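Alpha/beta hydrolase (Streptomyces albidoflavus, PDB 6KSU) probably acts as a penicillin-binding-protein-like cyclase that closes non-ribosomal peptides into macrolactams by heterochiral coupling. Local coordinates at residues F79-F87 with H325-L336; Y174-L182 with S248-G256. All blocks are in the same frame, centred on the assembly; numbering follows the deposited sequence.

Contact 1 (F79-F87 with H325-L336)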
loop_
_atom_site.group_PDB
_atom_site.type_symbol
_atom_site.label_atom_id
_atom_site.label_comp_id
_atom_site.label_asym_id
_atom_site.label_seq_id
_atom_site.Cartn_x
_atom_site.Cartn_y
_atom_site.Cartn_z
ATOM N N PHE A 79 6.450 -14.297 -2.269
ATOM C CA PHE A 79 7.075 -12.994 -2.400
ATOM C C PHE A 79 6.577 -12.064 -1.302
ATOM O O PHE A 79 5.432 -12.171 -0.861
ATOM C CB PHE A 79 6.738 -12.374 -3.762
ATOM C CG PHE A 79 7.390 -13.072 -4.954
ATOM C CD1 PHE A 79 8.330 -12.396 -5.728
ATOM C CD2 PHE A 79 7.019 -14.371 -5.328
ATOM C CE1 PHE A 79 8.925 -12.994 -6.815
ATOM C CE2 PHE A 79 7.611 -15.000 -6.427
ATOM C CZ PHE A 79 8.564 -14.318 -7.166
ATOM N N PRO A 80 7.392 -11.127 -0.840
ATOM C CA PRO A 80 6.881 -10.143 0.134
ATOM C C PRO A 80 5.775 -9.302 -0.480
ATOM O O PRO A 80 5.936 -8.709 -1.548
ATOM C CB PRO A 80 8.105 -9.292 0.476
ATOM C CG PRO A 80 9.214 -9.751 -0.437
ATOM C CD PRO A 80 8.836 -11.039 -1.062
ATOM N N PHE A 81 4.628 -9.263 0.200
ATOM C CA PHE A 81 3.555 -8.417 -0.276
ATOM C C PHE A 81 3.845 -6.937 -0.026
ATOM O O PHE A 81 3.208 -6.081 -0.649
ATOM C CB PHE A 81 2.250 -8.824 0.396
ATOM C CG PHE A 81 1.706 -10.151 -0.078
ATOM C CD1 PHE A 81 2.151 -10.731 -1.282
ATOM C CD2 PHE A 81 0.746 -10.820 0.683
ATOM C CE1 PHE A 81 1.636 -11.929 -1.740
ATOM C CE2 PHE A 81 0.221 -12.051 0.250
ATOM C CZ PHE A 81 0.666 -12.617 -0.959
ATOM N N GLY A 82 4.795 -6.623 0.847
ATOM C CA GLY A 82 4.893 -5.255 1.319
ATOM C C GLY A 82 3.576 -4.742 1.857
ATOM O O GLY A 82 2.802 -5.461 2.507
ATOM N N SER A 83 3.291 -3.482 1.549
ATOM C CA SER A 83 2.058 -2.847 1.990
ATOM C C SER A 83 0.810 -3.492 1.404
ATOM O O SER A 83 -0.300 -3.190 1.872
ATOM C CB SER A 83 2.111 -1.364 1.630
ATOM O OG SER A 83 2.944 -0.695 2.564
ATOM N N VAL A 84 0.947 -4.379 0.409
ATOM C CA VAL A 84 -0.243 -5.092 -0.052
ATOM C C VAL A 84 -0.824 -5.909 1.104
ATOM O O VAL A 84 -2.018 -6.226 1.095
ATOM C CB VAL A 84 0.060 -5.951 -1.323
ATOM C CG1 VAL A 84 -1.171 -6.767 -1.787
ATOM C CG2 VAL A 84 0.534 -5.058 -2.496
ATOM N N THR A 85 -0.012 -6.181 2.140
ATOM C CA THR A 85 -0.495 -6.822 3.362
ATOM C C THR A 85 -1.739 -6.132 3.935
ATOM O O THR A 85 -2.569 -6.775 4.596
ATOM C CB THR A 85 0.638 -6.829 4.408
ATOM O OG1 THR A 85 1.788 -7.533 3.898
ATOM C CG2 THR A 85 0.180 -7.503 5.715
ATOM N N LYS A 86 -1.868 -4.817 3.719
ATOM C CA LYS A 86 -2.972 -4.064 4.317
ATOM C C LYS A 86 -4.320 -4.534 3.787
ATOM O O LYS A 86 -5.343 -4.410 4.476
ATOM C CB LYS A 86 -2.790 -2.562 4.042
ATOM C CG LYS A 86 -1.663 -1.962 4.816
ATOM C CD LYS A 86 -1.371 -0.544 4.360
ATOM C CE LYS A 86 -0.377 0.074 5.313
ATOM N NZ LYS A 86 1.013 -0.370 4.994
ATOM N N PHE A 87 -4.350 -5.050 2.565
ATOM C CA PHE A 87 -5.604 -5.565 2.031
ATOM C C PHE A 87 -6.041 -6.827 2.776
ATOM O O PHE A 87 -7.233 -7.035 2.994
ATOM C CB PHE A 87 -5.439 -5.784 0.527
ATOM C CG PHE A 87 -6.561 -6.531 -0.137
ATOM C CD1 PHE A 87 -7.785 -5.932 -0.353
ATOM C CD2 PHE A 87 -6.350 -7.808 -0.627
ATOM C CE1 PHE A 87 -8.820 -6.610 -1.003
ATOM C CE2 PHE A 87 -7.375 -8.496 -1.273
ATOM C CZ PHE A 87 -8.615 -7.891 -1.456
ATOM N N HIS A 325 -3.948 -2.253 -4.385
ATOM C CA HIS A 325 -2.956 -1.843 -3.403
ATOM C C HIS A 325 -1.594 -2.118 -4.009
ATOM O O HIS A 325 -1.451 -2.984 -4.873
ATOM C CB HIS A 325 -3.117 -2.606 -2.082
ATOM C CG HIS A 325 -2.807 -1.786 -0.874
ATOM N ND1 HIS A 325 -1.523 -1.398 -0.550
ATOM C CD2 HIS A 325 -3.611 -1.289 0.102
ATOM C CE1 HIS A 325 -1.548 -0.699 0.573
ATOM N NE2 HIS A 325 -2.803 -0.614 0.988
ATOM N N ASP A 326 -0.601 -1.367 -3.544
ATOM C CA ASP A 326 0.769 -1.503 -3.987
ATOM C C ASP A 326 1.647 -1.797 -2.783
ATOM O O ASP A 326 1.262 -1.599 -1.630
ATOM C CB ASP A 326 1.292 -0.223 -4.681
ATOM C CG ASP A 326 0.592 0.071 -5.990
ATOM O OD1 ASP A 326 0.114 -0.877 -6.667
ATOM O OD2 ASP A 326 0.513 1.267 -6.327
ATOM N N GLY A 327 2.839 -2.273 -3.067
ATOM C CA GLY A 327 3.785 -2.539 -2.011
ATOM C C GLY A 327 5.152 -2.850 -2.563
ATOM O O GLY A 327 5.281 -3.302 -3.711
ATOM N N ALA A 328 6.174 -2.593 -1.743
ATOM C CA ALA A 328 7.559 -2.904 -2.084
ATOM C C ALA A 328 8.379 -3.002 -0.804
ATOM O O ALA A 328 8.374 -2.082 0.016
ATOM C CB ALA A 328 8.145 -1.840 -3.024
ATOM N N VAL A 329 9.079 -4.108 -0.621
ATOM C CA VAL A 329 10.038 -4.241 0.465
ATOM C C VAL A 329 11.366 -4.606 -0.182
ATOM O O VAL A 329 11.435 -5.547 -0.990
ATOM C CB VAL A 329 9.614 -5.295 1.520
ATOM C CG1 VAL A 329 8.169 -5.187 1.863
ATOM C CG2 VAL A 329 9.863 -6.673 1.086
ATOM N N GLY A 330 12.409 -3.843 0.143
ATOM C CA GLY A 330 13.711 -4.066 -0.469
ATOM C C GLY A 330 13.637 -4.213 -1.977
ATOM O O GLY A 330 12.912 -3.470 -2.650
ATOM N N GLY A 331 14.352 -5.191 -2.515
ATOM C CA GLY A 331 14.343 -5.411 -3.947
ATOM C C GLY A 331 13.151 -6.221 -4.420
ATOM O O GLY A 331 13.309 -7.130 -5.227
ATOM N N ALA A 332 11.953 -5.923 -3.917
ATOM C CA ALA A 332 10.775 -6.671 -4.322
ATOM C C ALA A 332 9.571 -5.740 -4.355
ATOM O O ALA A 332 9.505 -4.758 -3.624
ATOM C CB ALA A 332 10.525 -7.886 -3.391
ATOM N N SER A 333 8.634 -6.042 -5.240
ATOM C CA SER A 333 7.440 -5.234 -5.394
ATOM C C SER A 333 6.260 -6.177 -5.524
ATOM O O SER A 333 6.418 -7.375 -5.823
ATOM C CB SER A 333 7.499 -4.311 -6.624
ATOM O OG SER A 333 7.678 -5.063 -7.811
ATOM N N CYS A 334 5.070 -5.605 -5.336
ATOM C CA CYS A 334 3.837 -6.377 -5.362
ATOM C C CYS A 334 2.668 -5.456 -5.691
ATOM O O CYS A 334 2.512 -4.421 -5.054
ATOM C CB CYS A 334 3.652 -7.053 -4.008
ATOM S SG CYS A 334 2.096 -7.800 -3.787
ATOM N N ASN A 335 1.843 -5.836 -6.668
ATOM C CA ASN A 335 0.710 -5.025 -7.095
ATOM C C ASN A 335 -0.514 -5.906 -7.266
ATOM O O ASN A 335 -0.424 -6.971 -7.867
ATOM C CB ASN A 335 0.946 -4.301 -8.432
ATOM C CG ASN A 335 2.182 -3.439 -8.421
ATOM O OD1 ASN A 335 3.288 -3.909 -8.724
ATOM N ND2 ASN A 335 2.005 -2.166 -8.063
ATOM N N LEU A 336 -1.657 -5.427 -6.763
ATOM C CA LEU A 336 -2.944 -6.096 -6.859
ATOM C C LEU A 336 -3.960 -5.146 -7.473
ATOM O O LEU A 336 -3.980 -3.950 -7.151
ATOM C CB LEU A 336 -3.440 -6.563 -5.476
ATOM C CG LEU A 336 -4.907 -6.998 -5.405
ATOM C CD1 LEU A 336 -5.154 -8.232 -6.268
ATOM C CD2 LEU A 336 -5.276 -7.284 -3.979
HETATM O O HOH W 1 7.253 -9.217 -3.795
HETATM O O HOH W 2 5.407 -1.835 0.973
#
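With CG2 anti to the carbonyl carbon and CG1 anti to the backbone N (chi1 177°), Val84 lowers one methyl onto the hairpin formed by strands 322-329 and 332-339, while Cys334, its SG anti to the backbone N (chi1 170°), raises its sulfur to meet it. Val84 CG2 comes within 3.4 Å of Cys334 SG, and the same sulfur lies oblique to the ring of Phe81, 4.9 Å from its centroid. Farther along, at helix residue Phe87, Leu336 of strand 332-339 crosses at about a right angle and lays CD2 over one face of the ring, a CH-pi contact of 3.9 Å to the centroid. At the other end, Pro80 packs on Val329 CG2 and Ala332 CB close to the type II' turn from Val329 to Ala332.

Two waters join the backbones: one lies between Pro80 O and Ser333 O, and the other accepts from Ser83 N at 2.7 Å and from Ala328 N at 2.9 Å. The ring of His325 has Ser83 O over one face, 3.1 Å from CE1, and its rotation is fixed by a fairly straight in-plane bond from ND1 to Asp326 O (3.0 Å, 159°). Gly327 lets the strand pass close to the turn at Ser83. Lys86 touches the imidazole with CB and CD, then bends away to Asn176.

Ser83 and Lys86 at a helix start, packed on one face of the antiparallel hairpin, match the SxxK pattern of the beta-lactamase and penicillin-binding-protein family, in which Ser83 would probably be the nucleophile.

Contact 2 (Y174-L182 with S248-G256)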
loop_
_atom_site.group_PDB
_atom_site.type_symbol
_atom_site.label_atom_id
_atom_site.label_comp_id
_atom_site.label_asym_id
_atom_site.label_seq_id
_atom_site.Cartn_x
_atom_site.Cartn_y
_atom_site.Cartn_z
ATOM N N TYR A 174 -1.429 8.507 4.596
ATOM C CA TYR A 174 -1.071 7.095 4.620
ATOM C C TYR A 174 -0.253 6.783 5.866
ATOM O O TYR A 174 0.621 7.558 6.259
ATOM C CB TYR A 174 -0.286 6.748 3.363
ATOM C CG TYR A 174 -0.087 5.278 3.103
ATOM C CD1 TYR A 174 -0.839 4.613 2.124
ATOM C CD2 TYR A 174 0.869 4.548 3.799
ATOM C CE1 TYR A 174 -0.641 3.253 1.849
ATOM C CE2 TYR A 174 1.073 3.169 3.521
ATOM C CZ TYR A 174 0.311 2.542 2.551
ATOM O OH TYR A 174 0.509 1.207 2.282
ATOM N N SER A 175 -0.538 5.642 6.491
ATOM C CA SER A 175 0.029 5.354 7.810
ATOM C C SER A 175 0.210 3.844 7.966
ATOM O O SER A 175 -0.768 3.105 8.062
ATOM C CB SER A 175 -0.868 5.929 8.917
ATOM O OG SER A 175 -0.420 5.536 10.202
ATOM N N ASN A 176 1.463 3.388 7.962
ATOM C CA ASN A 176 1.747 2.012 8.341
ATOM C C ASN A 176 1.374 1.771 9.793
ATOM O O ASN A 176 0.870 0.698 10.154
ATOM C CB ASN A 176 3.237 1.712 8.114
ATOM C CG ASN A 176 3.606 1.662 6.645
ATOM O OD1 ASN A 176 2.960 0.973 5.868
ATOM N ND2 ASN A 176 4.629 2.413 6.255
ATOM N N THR A 177 1.643 2.759 10.642
ATOM C CA THR A 177 1.339 2.652 12.061
ATOM C C THR A 177 -0.155 2.507 12.297
ATOM O O THR A 177 -0.583 1.779 13.202
ATOM C CB THR A 177 1.882 3.888 12.771
ATOM O OG1 THR A 177 3.263 4.049 12.416
ATOM C CG2 THR A 177 1.739 3.760 14.287
ATOM N N GLY A 178 -0.965 3.189 11.490
ATOM C CA GLY A 178 -2.398 2.999 11.594
ATOM C C GLY A 178 -2.789 1.541 11.441
ATOM O O GLY A 178 -3.665 1.038 12.156
ATOM N N TYR A 179 -2.122 0.830 10.537
ATOM C CA TYR A 179 -2.485 -0.562 10.367
ATOM C C TYR A 179 -1.857 -1.436 11.437
ATOM O O TYR A 179 -2.459 -2.436 11.834
ATOM C CB TYR A 179 -2.132 -1.031 8.963
ATOM C CG TYR A 179 -3.312 -0.874 8.022
ATOM C CD1 TYR A 179 -3.983 -1.991 7.520
ATOM C CD2 TYR A 179 -3.772 0.393 7.656
ATOM C CE1 TYR A 179 -5.061 -1.852 6.667
ATOM C CE2 TYR A 179 -4.867 0.539 6.801
ATOM C CZ TYR A 179 -5.495 -0.594 6.310
ATOM O OH TYR A 179 -6.562 -0.474 5.464
ATOM N N CYS A 180 -0.697 -1.045 11.965
ATOM C CA CYS A 180 -0.158 -1.773 13.105
ATOM C C CYS A 180 -1.094 -1.674 14.300
ATOM O O CYS A 180 -1.230 -2.632 15.071
ATOM C CB CYS A 180 1.232 -1.254 13.439
ATOM S SG CYS A 180 2.403 -1.471 12.060
ATOM N N LEU A 181 -1.775 -0.534 14.454
ATOM C CA LEU A 181 -2.827 -0.437 15.464
ATOM C C LEU A 181 -3.995 -1.353 15.139
ATOM O O LEU A 181 -4.658 -1.858 16.053
ATOM C CB LEU A 181 -3.323 1.002 15.588
ATOM C CG LEU A 181 -2.413 1.978 16.318
ATOM C CD1 LEU A 181 -2.911 3.413 16.124
ATOM C CD2 LEU A 181 -2.339 1.606 17.794
ATOM N N LEU A 182 -4.270 -1.581 13.853
ATOM C CA LEU A 182 -5.309 -2.543 13.516
ATOM C C LEU A 182 -4.926 -3.946 13.983
ATOM O O LEU A 182 -5.803 -4.742 14.346
ATOM C CB LEU A 182 -5.588 -2.495 12.017
ATOM C CG LEU A 182 -6.449 -1.308 11.556
ATOM C CD1 LEU A 182 -6.473 -1.146 10.033
ATOM C CD2 LEU A 182 -7.878 -1.450 12.114
ATOM N N SER A 248 11.447 -4.102 10.302
ATOM C CA SER A 248 11.192 -4.246 11.723
ATOM C C SER A 248 10.008 -5.180 11.960
ATOM O O SER A 248 9.085 -5.273 11.149
ATOM C CB SER A 248 10.945 -2.882 12.364
ATOM O OG SER A 248 9.569 -2.554 12.370
ATOM N N LEU A 249 10.063 -5.890 13.089
ATOM C CA LEU A 249 9.015 -6.834 13.451
ATOM C C LEU A 249 7.655 -6.150 13.567
ATOM O O LEU A 249 6.639 -6.694 13.121
ATOM C CB LEU A 249 9.379 -7.523 14.766
ATOM C CG LEU A 249 8.276 -8.452 15.276
ATOM C CD1 LEU A 249 8.206 -9.690 14.369
ATOM C CD2 LEU A 249 8.457 -8.833 16.748
ATOM N N SER A 250 7.622 -4.952 14.152
ATOM C CA SER A 250 6.366 -4.254 14.417
ATOM C C SER A 250 5.605 -3.868 13.153
ATOM O O SER A 250 4.420 -3.544 13.245
ATOM C CB SER A 250 6.643 -3.004 15.247
ATOM O OG SER A 250 7.701 -2.269 14.662
ATOM N N LEU A 251 6.234 -3.896 11.982
ATOM C CA LEU A 251 5.514 -3.533 10.765
ATOM C C LEU A 251 4.588 -4.636 10.253
ATOM O O LEU A 251 3.856 -4.396 9.283
ATOM C CB LEU A 251 6.509 -3.127 9.671
ATOM C CG LEU A 251 7.054 -1.702 9.876
ATOM C CD1 LEU A 251 8.517 -1.528 9.427
ATOM C CD2 LEU A 251 6.139 -0.674 9.206
ATOM N N ALA A 252 4.548 -5.793 10.931
ATOM C CA ALA A 252 3.960 -7.016 10.377
ATOM C C ALA A 252 2.540 -6.822 9.857
ATOM O O ALA A 252 2.235 -7.208 8.722
ATOM C CB ALA A 252 3.981 -8.125 11.432
ATOM N N ALA A 253 1.638 -6.267 10.685
ATOM C CA ALA A 253 0.250 -6.102 10.254
ATOM C C ALA A 253 0.114 -5.089 9.121
ATOM O O ALA A 253 -0.947 -5.018 8.480
ATOM C CB ALA A 253 -0.648 -5.682 11.437
ATOM N N ALA A 254 1.149 -4.292 8.873
ATOM C CA ALA A 254 1.130 -3.330 7.785
ATOM C C ALA A 254 1.906 -3.793 6.550
ATOM O O ALA A 254 1.594 -3.339 5.448
ATOM C CB ALA A 254 1.682 -1.975 8.270
ATOM N N GLY A 255 2.886 -4.692 6.690
ATOM C CA GLY A 255 3.683 -5.068 5.526
ATOM C C GLY A 255 4.394 -6.413 5.539
ATOM O O GLY A 255 5.170 -6.703 4.620
ATOM N N GLY A 256 4.157 -7.243 6.547
ATOM C CA GLY A 256 4.975 -8.421 6.754
ATOM C C GLY A 256 4.527 -9.736 6.144
ATOM O O GLY A 256 5.160 -10.754 6.428
#
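Ala254 CB sits in the groove of helix 176-189, touching Asn176, Tyr179 and Cys180 along one side of its first turns. Ala254 CB comes closest to Asn176 O, at 3.4 Å, and also packs on Tyr179 CB and Cys180 SG. Beside it, Ala253 CB meets Tyr179 O at 3.7 Å, and Leu251 brings CD2 alongside Asn176 CB. Cys180, its SG anti to the carbonyl carbon (chi1 -61°), directs the sulfur at the 3-10 turn 249-251 that leads into helix 252-255, where it lies 3.1 Å from Ser250 O. Small side chains on the 248-256 side let the backbones come close, with the CA atoms of Tyr179 and Ala254 5.2 Å apart.

The next layer holds these groups in place. Leu251 O takes both Ala254 N and Gly255 N, from opposite faces of its carbonyl plane, and so fixes the turn that presents Ala254. On the other helix, Ser175 is the N-cap: its OG accepts from Gly178 N at 2.7 Å. The Tyr179 ring carries Leu182 CD1 over its centre on one face and has Ala253 O at its edge, while its hydroxyl is hydrogen-bonded to Leu132 O.

Farther out, Tyr152 OH is hydrogen-bonded to both Ser250 O and Ala253 N, tying the 3-10 turn 249-251 and helix 252-255 to the region before helix 153-160. Asn176 OD1 and Ala254 O both turn to Lys86 NZ, so both segments grip the same amino group. Tyr174 and Asn176 stand in the order of a YxN element at the start of helix 176-189, consistent with the second conserved motif of the penicillin-binding-protein and class C beta-lactamase active site.

How the contacts relate
Contacts 1 and 2 have their centres about 13 Å apart and meet at Lys86. From the helix of contact 1, Lys86 NZ reaches into contact 2, lying 2.5 Å from Asn176 OD1 and 3.1 Å from Ala254 O, both probable hydrogen bonds, and 3.2 Å from Tyr174 OH. Tyr174 also makes a weak hydrogen bond to Ser83 OG and touches His325, so both contacts border one putative catalytic pocket. Along the sequence, both segments of contact 2 fall between those of contact 1. Contact 1 thus sets the serine-bearing helix start against the sheet, whereas contact 2 joins two helical elements on the side from which Lys86 is held.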